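Local coordinates for protein IMPACT family member YigZ (Escherichia coli, PDB 1VI7) that is of uncertain function but belongs to the IMPACT family, with a possible role in binding guanyl ribonucleotides and hydrolysing ribonucleoside triphosphates, at residues Val102-Gly107 against Gly114-Ala119; Ala52-Val57 against Lys118-Gly123; Ala88-Ser93 against Gln126-Leu131. One frame throughout, in Å; residues are numbered along the deposited sequence.

Contact 1: Val102-Gly107 against Gly114-Ala119; sequences VVRYYG and GGLVKA
Between 102-107 and 114-119 the backbones come closest at Val-102 and Ala-119, whose CA atoms are 8.7 Å apart, and share no hydrogen bond. The contact is buried but thin. At this end Val-102 CG1 lies 4.2 Å from the carbonyl oxygen Ala-119 O, while the methyl of Ala-119 points toward the strand and packs on Phe-25 of strand 23-31. One turn earlier on the helix, Leu-116 meets Arg-104. The arginine starts off with CG opposite its main-chain N (chi1 -163°) and stays extended to NE, which carries the guanidinium out to the helix. There NH1 stands 3.8 Å from Leu-116 CD2, the two side chains crossing at about a right angle. Tyr-106 CD1 lies over one face of the guanidinium, 3.8 Å above its plane and toward the rim, and Arg-104 NH2 sits in plane at the edge of the tyrosine ring. The charge is met by Glu-77, which forms a salt bridge to NH1. Strand 98-105 thus leads through a short loop into a helix that folds back over the face of the five-stranded antiparallel sheet, consistent with the ribosomal protein S5-like fold to which the family is related.

Contact 2: Ala52-Val57 against Lys118-Gly123; sequences ARHHCV and KAYGGG
Cys-56 and Tyr-120 make most of this contact, a sulfur-aromatic pair between the chain leading into strand 57-60 and helix 113-128. Cys-56 SG lies 3.9 Å from the centroid of the tyrosine ring, 44° off its normal, so it approaches obliquely and is displaced toward the CE1, CZ side. Cys-56 CB extends the apolar touch, 3.9 Å from Tyr-120 CE1. His-54, two residues earlier, presents its CB to the far end of the ring, 4.0 Å from Tyr-120 OH. The ring reaches the other segment because its CG stands beside the backbone N, opposite the carbonyl carbon (chi1 -73°), sending the ring away from the helix.

In the next shell, Glu-77 OE1 is hydrogen-bonded to Tyr-120 OH, and this buried hydroxyl is thereby paired. Asp-75 fixes the other segment: its carbonyl oxygen bonds His-54 ND1, and its carboxylate bonds the backbone N of His-55. A leucine in place of Tyr-120 would probably leave Cys-56 SG without its aromatic neighbour and Glu-77 without the hydroxyl it holds.

Further out, Arg-53 and His-54 both face Arg-104 and form a classic beta bulge where 52-57 runs beside strand 98-105. Tyr-120 reaches inward from helix 113-128 over that strand, touching Val-102 and Arg-104, while Met-86 of helix 84-93 packs against both the cysteine and the ring.

Contact 3: Ala88-Ser93 against Gln126-Leu131; sequences AQLMGS and QALRQL
Helices 84-93 and 113-128 pack side by side on one face of the five-stranded sheet, where Leu-128 meets Gln-89, Leu-90 and Ser-93 of the other helix. The CA atoms of Ser-93 and Leu-128 are the nearest pair, 7.6 Å apart. One methyl does the touching: Leu-128 CD1 points at a single turn of the neighbouring helix, 3.8 Å from Gln-89 CB. On one flank the same methyl is 4.3 Å from Leu-90 CD2, an aliphatic touch. On another it comes to 4.3 Å from Ser-93 OG, whose polar need is met within its own helix by a 2.7 Å hydrogen bond to Leu-90 O. That bond arrives bent, at 109° to the C=O and tilted 20° from the carbonyl plane.

The two helices run in broadly the same direction and are joined in the chain by strand 98-105 of the sheet beneath, a helix-strand-helix sequence. Strand 23-31 of that sheet adds Leu-29, which Leu-128 also touches.

Gln-89 offers Leu-128 only the foot of its side chain. Its chain is bent at the second torsion (chi2 -60°), and the amide turns off to one side, where OE1 accepts a hydrogen bond from Asn-125 ND2 on the partner helix. Just beyond the contact, Leu-128 opens a type I turn to Leu-131, whose N bonds Leu-128 O at 3.3 Å, and the chain swings back until Leu-131 packs on Val-14 of strand 14-20.

Helix 113-128 takes part in all three contacts. Contacts 1 and 2 lie in the buried layer between this helix and the sheet, with centres about 5 Å apart; they join directly, as Val-102 N and Arg-104 N probably bond to Cys-56 O and His-54 O, and Glu-77 serves both. Contact 3 is only partly buried and joins helix to helix; its centre is about 17 Å from that of contact 1 and 14 Å from that of contact 2, which it just touches through Gly-121 and Gln-89. The chemistry shifts accordingly, from a guanidinium and a sulfur-aromatic pair held among charges to plain aliphatic packing beside a hydrogen bond between side-chain amides.

Contact 1: Val102-Gly107 against Gly114-Ala119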
loop_
_atom_site.group_PDB
_atom_site.type_symbol
_atom_site.label_atom_id
_atom_site.label_comp_id
_atom_site.label_asym_id
_atom_site.label_seq_id
_atom_site.Cartn_x
_atom_site.Cartn_y
_atom_site.Cartn_z
ATOM N N VAL A 102 -12.513 -1.129 11.770
ATOM C CA VAL A 102 -13.065 -1.084 13.154
ATOM C C VAL A 102 -14.078 -2.215 13.234
ATOM O O VAL A 102 -14.482 -2.694 12.149
ATOM C CB VAL A 102 -13.530 0.294 13.524
ATOM C CG1 VAL A 102 -13.789 0.426 15.022
ATOM C CG2 VAL A 102 -12.458 1.333 13.134
ATOM N N VAL A 103 -14.171 -2.944 14.331
ATOM C CA VAL A 103 -15.050 -4.110 14.470
ATOM C C VAL A 103 -16.057 -3.818 15.565
ATOM O O VAL A 103 -15.676 -3.542 16.712
ATOM C CB VAL A 103 -14.220 -5.364 14.757
ATOM C CG1 VAL A 103 -15.057 -6.540 15.255
ATOM C CG2 VAL A 103 -13.490 -5.800 13.468
ATOM N N ARG A 104 -17.379 -3.784 15.241
ATOM C CA ARG A 104 -18.254 -3.405 16.331
ATOM C C ARG A 104 -19.103 -4.509 16.916
ATOM O O ARG A 104 -19.896 -5.179 16.277
ATOM C CB ARG A 104 -19.089 -2.157 16.033
ATOM C CG ARG A 104 -19.665 -1.581 17.352
ATOM C CD ARG A 104 -20.846 -0.710 17.072
ATOM N NE ARG A 104 -21.468 -0.097 18.253
ATOM C CZ ARG A 104 -22.535 0.701 18.095
ATOM N NH1 ARG A 104 -22.992 0.914 16.859
ATOM N NH2 ARG A 104 -23.125 1.271 19.124
ATOM N N TYR A 105 -18.969 -4.660 18.227
ATOM C CA TYR A 105 -19.775 -5.559 19.033
ATOM C C TYR A 105 -20.774 -4.673 19.814
ATOM O O TYR A 105 -20.341 -3.910 20.676
ATOM C CB TYR A 105 -18.899 -6.338 19.997
ATOM C CG TYR A 105 -18.055 -7.471 19.460
ATOM C CD1 TYR A 105 -18.553 -8.771 19.372
ATOM C CD2 TYR A 105 -16.712 -7.277 19.134
ATOM C CE1 TYR A 105 -17.764 -9.806 18.910
ATOM C CE2 TYR A 105 -15.915 -8.315 18.678
ATOM C CZ TYR A 105 -16.450 -9.577 18.558
ATOM O OH TYR A 105 -15.682 -10.618 18.097
ATOM N N TYR A 106 -22.033 -4.635 19.384
ATOM C CA TYR A 106 -23.046 -3.813 20.044
ATOM C C TYR A 106 -23.210 -4.208 21.509
ATOM O O TYR A 106 -23.347 -5.387 21.840
ATOM C CB TYR A 106 -24.390 -3.911 19.335
ATOM C CG TYR A 106 -25.502 -3.049 19.901
ATOM C CD1 TYR A 106 -25.347 -1.675 19.997
ATOM C CD2 TYR A 106 -26.727 -3.585 20.279
ATOM C CE1 TYR A 106 -26.356 -0.882 20.496
ATOM C CE2 TYR A 106 -27.746 -2.785 20.762
ATOM C CZ TYR A 106 -27.561 -1.431 20.851
ATOM O OH TYR A 106 -28.558 -0.602 21.320
ATOM N N GLY A 107 -23.256 -3.197 22.383
ATOM C CA GLY A 107 -23.387 -3.463 23.784
ATOM C C GLY A 107 -24.731 -3.319 24.414
ATOM O O GLY A 107 -24.815 -3.439 25.656
ATOM N N GLY A 114 -22.491 11.780 16.718
ATOM C CA GLY A 114 -21.197 12.170 17.252
ATOM C C GLY A 114 -20.491 10.969 17.876
ATOM O O GLY A 114 -19.377 10.618 17.502
ATOM N N GLY A 115 -21.193 10.257 18.742
ATOM C CA GLY A 115 -20.714 9.108 19.446
ATOM C C GLY A 115 -20.048 8.074 18.560
ATOM O O GLY A 115 -19.076 7.440 18.981
ATOM N N LEU A 116 -20.626 7.808 17.396
ATOM C CA LEU A 116 -20.098 6.864 16.427
ATOM C C LEU A 116 -18.836 7.408 15.766
ATOM O O LEU A 116 -17.915 6.644 15.551
ATOM C CB LEU A 116 -21.113 6.574 15.308
ATOM C CG LEU A 116 -22.403 5.898 15.776
ATOM C CD1 LEU A 116 -23.290 5.608 14.598
ATOM C CD2 LEU A 116 -22.072 4.628 16.561
ATOM N N VAL A 117 -18.838 8.695 15.430
ATOM C CA VAL A 117 -17.680 9.333 14.829
ATOM C C VAL A 117 -16.479 9.263 15.748
ATOM O O VAL A 117 -15.383 8.924 15.286
ATOM C CB VAL A 117 -17.965 10.793 14.424
ATOM C CG1 VAL A 117 -16.680 11.567 14.155
ATOM C CG2 VAL A 117 -18.884 10.775 13.204
ATOM N N LYS A 118 -16.664 9.473 17.056
ATOM C CA LYS A 118 -15.503 9.398 17.946
ATOM C C LYS A 118 -15.074 7.955 18.185
ATOM O O LYS A 118 -13.933 7.678 18.599
ATOM C CB LYS A 118 -15.709 10.161 19.227
ATOM C CG LYS A 118 -16.535 11.417 19.164
ATOM C CD LYS A 118 -15.745 12.718 19.049
ATOM C CE LYS A 118 -16.660 13.868 18.638
ATOM N NZ LYS A 118 -17.756 14.111 19.636
ATOM N N ALA A 119 -15.925 6.991 17.857
ATOM C CA ALA A 119 -15.602 5.599 18.068
ATOM C C ALA A 119 -14.849 5.036 16.863
ATOM O O ALA A 119 -14.013 4.144 16.994
ATOM C CB ALA A 119 -16.827 4.775 18.369
#

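Contact 2: Ala52-Val57 against Lys118-Gly123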
loop_
_atom_site.group_PDB
_atom_site.type_symbol
_atom_site.label_atom_id
_atom_site.label_comp_id
_atom_site.label_asym_id
_atom_site.label_seq_id
_atom_site.Cartn_x
_atom_site.Cartn_y
_atom_site.Cartn_z
ATOM N N ALA A 52 -19.646 -9.861 15.848
ATOM C CA ALA A 52 -19.615 -8.403 15.884
ATOM C C ALA A 52 -20.528 -7.890 14.760
ATOM O O ALA A 52 -20.465 -8.315 13.616
ATOM C CB ALA A 52 -18.209 -7.868 15.777
ATOM N N ARG A 53 -21.387 -6.964 15.150
ATOM C CA ARG A 53 -22.392 -6.390 14.300
ATOM C C ARG A 53 -21.874 -5.626 13.103
ATOM O O ARG A 53 -22.545 -5.597 12.049
ATOM C CB ARG A 53 -23.318 -5.506 15.155
ATOM C CG ARG A 53 -24.748 -5.510 14.651
ATOM C CD ARG A 53 -25.599 -4.563 15.447
ATOM N NE ARG A 53 -25.023 -3.209 15.515
ATOM C CZ ARG A 53 -25.558 -2.304 16.351
ATOM N NH1 ARG A 53 -26.605 -2.648 17.110
ATOM N NH2 ARG A 53 -25.045 -1.091 16.407
ATOM N N HIS A 54 -20.781 -4.880 13.271
ATOM C CA HIS A 54 -20.235 -4.062 12.210
ATOM C C HIS A 54 -18.735 -4.224 12.033
ATOM O O HIS A 54 -18.026 -4.677 12.946
ATOM C CB HIS A 54 -20.558 -2.569 12.420
ATOM C CG HIS A 54 -22.012 -2.282 12.633
ATOM N ND1 HIS A 54 -22.947 -2.319 11.622
ATOM C CD2 HIS A 54 -22.707 -2.041 13.768
ATOM C CE1 HIS A 54 -24.143 -2.102 12.128
ATOM N NE2 HIS A 54 -24.034 -1.929 13.435
ATOM N N HIS A 55 -18.266 -4.010 10.800
ATOM C CA HIS A 55 -16.876 -4.092 10.410
ATOM C C HIS A 55 -16.518 -3.006 9.382
ATOM O O HIS A 55 -16.279 -3.266 8.208
ATOM C CB HIS A 55 -16.498 -5.469 9.876
ATOM C CG HIS A 55 -16.846 -6.636 10.747
ATOM N ND1 HIS A 55 -18.131 -7.165 10.770
ATOM C CD2 HIS A 55 -16.162 -7.315 11.693
ATOM C CE1 HIS A 55 -18.202 -8.137 11.662
ATOM N NE2 HIS A 55 -17.023 -8.253 12.235
ATOM N N CYS A 56 -16.455 -1.769 9.821
ATOM C CA CYS A 56 -16.154 -0.589 9.026
ATOM C C CYS A 56 -14.715 -0.520 8.555
ATOM O O CYS A 56 -13.773 -0.975 9.211
ATOM C CB CYS A 56 -16.580 0.646 9.821
ATOM S SG CYS A 56 -18.053 0.361 10.873
ATOM N N VAL A 57 -14.477 -0.017 7.344
ATOM C CA VAL A 57 -13.189 -0.058 6.688
ATOM C C VAL A 57 -12.742 1.298 6.156
ATOM O O VAL A 57 -13.606 2.070 5.754
ATOM C CB VAL A 57 -13.305 -0.967 5.415
ATOM C CG1 VAL A 57 -11.963 -1.220 4.758
ATOM C CG2 VAL A 57 -14.039 -2.261 5.720
ATOM N N LYS A 118 -16.664 9.473 17.056
ATOM C CA LYS A 118 -15.503 9.398 17.946
ATOM C C LYS A 118 -15.074 7.955 18.185
ATOM O O LYS A 118 -13.933 7.678 18.599
ATOM C CB LYS A 118 -15.709 10.161 19.227
ATOM C CG LYS A 118 -16.535 11.417 19.164
ATOM C CD LYS A 118 -15.745 12.718 19.049
ATOM C CE LYS A 118 -16.660 13.868 18.638
ATOM N NZ LYS A 118 -17.756 14.111 19.636
ATOM N N ALA A 119 -15.925 6.991 17.857
ATOM C CA ALA A 119 -15.602 5.599 18.068
ATOM C C ALA A 119 -14.849 5.036 16.863
ATOM O O ALA A 119 -14.013 4.144 16.994
ATOM C CB ALA A 119 -16.827 4.775 18.369
ATOM N N TYR A 120 -15.130 5.586 15.700
ATOM C CA TYR A 120 -14.502 5.131 14.477
ATOM C C TYR A 120 -13.299 5.972 14.123
ATOM O O TYR A 120 -12.216 5.413 13.971
ATOM C CB TYR A 120 -15.546 5.125 13.360
ATOM C CG TYR A 120 -16.521 3.972 13.556
ATOM C CD1 TYR A 120 -16.061 2.675 13.350
ATOM C CD2 TYR A 120 -17.832 4.158 13.972
ATOM C CE1 TYR A 120 -16.906 1.606 13.537
ATOM C CE2 TYR A 120 -18.668 3.082 14.184
ATOM C CZ TYR A 120 -18.207 1.811 13.942
ATOM O OH TYR A 120 -19.020 0.716 14.123
ATOM N N GLY A 121 -13.501 7.272 13.936
ATOM C CA GLY A 121 -12.401 8.181 13.633
ATOM C C GLY A 121 -11.357 8.036 14.742
ATOM O O GLY A 121 -10.221 7.600 14.532
ATOM N N GLY A 122 -11.796 8.245 15.975
ATOM C CA GLY A 122 -10.983 8.107 17.157
ATOM C C GLY A 122 -10.274 6.774 17.291
ATOM O O GLY A 122 -9.215 6.674 17.905
ATOM N N GLY A 123 -10.942 5.691 16.913
ATOM C CA GLY A 123 -10.384 4.351 16.952
ATOM C C GLY A 123 -9.156 4.297 16.049
ATOM O O GLY A 123 -8.072 3.942 16.529
#

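Contact 3: Ala88-Ser93 against Gln126-Leu131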
loop_
_atom_site.group_PDB
_atom_site.type_symbol
_atom_site.label_atom_id
_atom_site.label_comp_id
_atom_site.label_asym_id
_atom_site.label_seq_id
_atom_site.Cartn_x
_atom_site.Cartn_y
_atom_site.Cartn_z
ATOM N N ALA A 88 -9.976 10.049 7.073
ATOM C CA ALA A 88 -9.289 11.318 7.291
ATOM C C ALA A 88 -8.105 11.232 8.232
ATOM O O ALA A 88 -7.186 12.052 8.139
ATOM C CB ALA A 88 -10.277 12.377 7.672
ATOM N N GLN A 89 -8.154 10.315 9.189
ATOM C CA GLN A 89 -7.023 9.977 10.036
ATOM C C GLN A 89 -5.899 9.414 9.153
ATOM O O GLN A 89 -4.795 9.964 9.035
ATOM C CB GLN A 89 -7.441 8.998 11.121
ATOM C CG GLN A 89 -8.487 9.457 12.114
ATOM C CD GLN A 89 -8.098 10.673 12.908
ATOM O OE1 GLN A 89 -7.060 10.743 13.561
ATOM N NE2 GLN A 89 -8.877 11.746 12.816
ATOM N N LEU A 90 -6.225 8.426 8.304
ATOM C CA LEU A 90 -5.152 7.882 7.453
ATOM C C LEU A 90 -4.612 8.976 6.581
ATOM O O LEU A 90 -3.413 9.280 6.484
ATOM C CB LEU A 90 -5.641 6.650 6.722
ATOM C CG LEU A 90 -6.432 5.637 7.578
ATOM C CD1 LEU A 90 -7.204 4.668 6.706
ATOM C CD2 LEU A 90 -5.528 4.842 8.503
ATOM N N MET A 91 -5.521 9.844 6.100
ATOM C CA MET A 91 -4.962 10.978 5.308
ATOM C C MET A 91 -4.155 11.871 6.203
ATOM O O MET A 91 -3.136 12.378 5.795
ATOM C CB MET A 91 -6.098 11.683 4.579
ATOM C CG MET A 91 -6.732 10.745 3.537
ATOM S SD MET A 91 -7.692 11.620 2.313
ATOM C CE MET A 91 -6.463 12.581 1.469
ATOM N N GLY A 92 -4.599 12.079 7.445
ATOM C CA GLY A 92 -3.904 12.911 8.408
ATOM C C GLY A 92 -2.505 12.374 8.721
ATOM O O GLY A 92 -1.552 13.136 8.779
ATOM N N SER A 93 -2.352 11.058 8.864
ATOM C CA SER A 93 -1.084 10.486 9.221
ATOM C C SER A 93 0.053 10.724 8.247
ATOM O O SER A 93 1.209 10.928 8.687
ATOM C CB SER A 93 -1.196 9.000 9.516
ATOM O OG SER A 93 -2.110 8.394 8.646
ATOM N N GLN A 126 -6.239 6.220 17.693
ATOM C CA GLN A 126 -5.488 5.632 18.783
ATOM C C GLN A 126 -4.437 4.648 18.280
ATOM O O GLN A 126 -3.323 4.563 18.776
ATOM C CB GLN A 126 -6.425 4.907 19.753
ATOM C CG GLN A 126 -7.351 5.813 20.536
ATOM C CD GLN A 126 -6.572 6.962 21.165
ATOM O OE1 GLN A 126 -6.985 8.113 21.009
ATOM N NE2 GLN A 126 -5.401 6.631 21.700
ATOM N N ALA A 127 -4.888 3.836 17.326
ATOM C CA ALA A 127 -4.108 2.779 16.709
ATOM C C ALA A 127 -2.860 3.387 16.059
ATOM O O ALA A 127 -1.744 2.912 16.162
ATOM C CB ALA A 127 -4.942 2.113 15.620
ATOM N N LEU A 128 -3.151 4.514 15.399
ATOM C CA LEU A 128 -2.172 5.314 14.709
ATOM C C LEU A 128 -1.090 5.797 15.625
ATOM O O LEU A 128 0.073 5.800 15.207
ATOM C CB LEU A 128 -2.810 6.413 13.885
ATOM C CG LEU A 128 -3.552 5.900 12.639
ATOM C CD1 LEU A 128 -4.353 7.006 12.012
ATOM C CD2 LEU A 128 -2.579 5.266 11.641
ATOM N N ARG A 129 -1.382 6.042 16.891
ATOM C CA ARG A 129 -0.389 6.416 17.880
ATOM C C ARG A 129 0.557 5.241 18.146
ATOM O O ARG A 129 1.587 5.444 18.800
ATOM C CB ARG A 129 -0.983 6.870 19.196
ATOM C CG ARG A 129 -1.654 8.183 19.321
ATOM C CD ARG A 129 -2.488 8.268 20.606
ATOM N NE ARG A 129 -3.563 9.247 20.479
ATOM C CZ ARG A 129 -3.375 10.560 20.424
ATOM N NH1 ARG A 129 -4.407 11.391 20.284
ATOM N NH2 ARG A 129 -2.149 11.074 20.544
ATOM N N GLN A 130 0.199 4.016 17.855
ATOM C CA GLN A 130 1.126 2.903 18.102
ATOM C C GLN A 130 1.707 2.307 16.829
ATOM O O GLN A 130 2.403 1.287 16.900
ATOM C CB GLN A 130 0.422 1.825 18.948
ATOM C CG GLN A 130 -0.312 2.398 20.131
ATOM C CD GLN A 130 -1.046 1.450 21.035
ATOM O OE1 GLN A 130 -1.998 1.902 21.702
ATOM N NE2 GLN A 130 -0.639 0.182 21.110
ATOM N N LEU A 131 1.469 2.883 15.666
ATOM C CA LEU A 131 1.958 2.371 14.411
ATOM C C LEU A 131 3.436 2.674 14.214
ATOM O O LEU A 131 3.914 3.818 14.392
ATOM C CB LEU A 131 1.134 2.947 13.226
ATOM C CG LEU A 131 1.572 2.514 11.832
ATOM C CD1 LEU A 131 1.373 1.014 11.664
ATOM C CD2 LEU A 131 0.877 3.236 10.713
#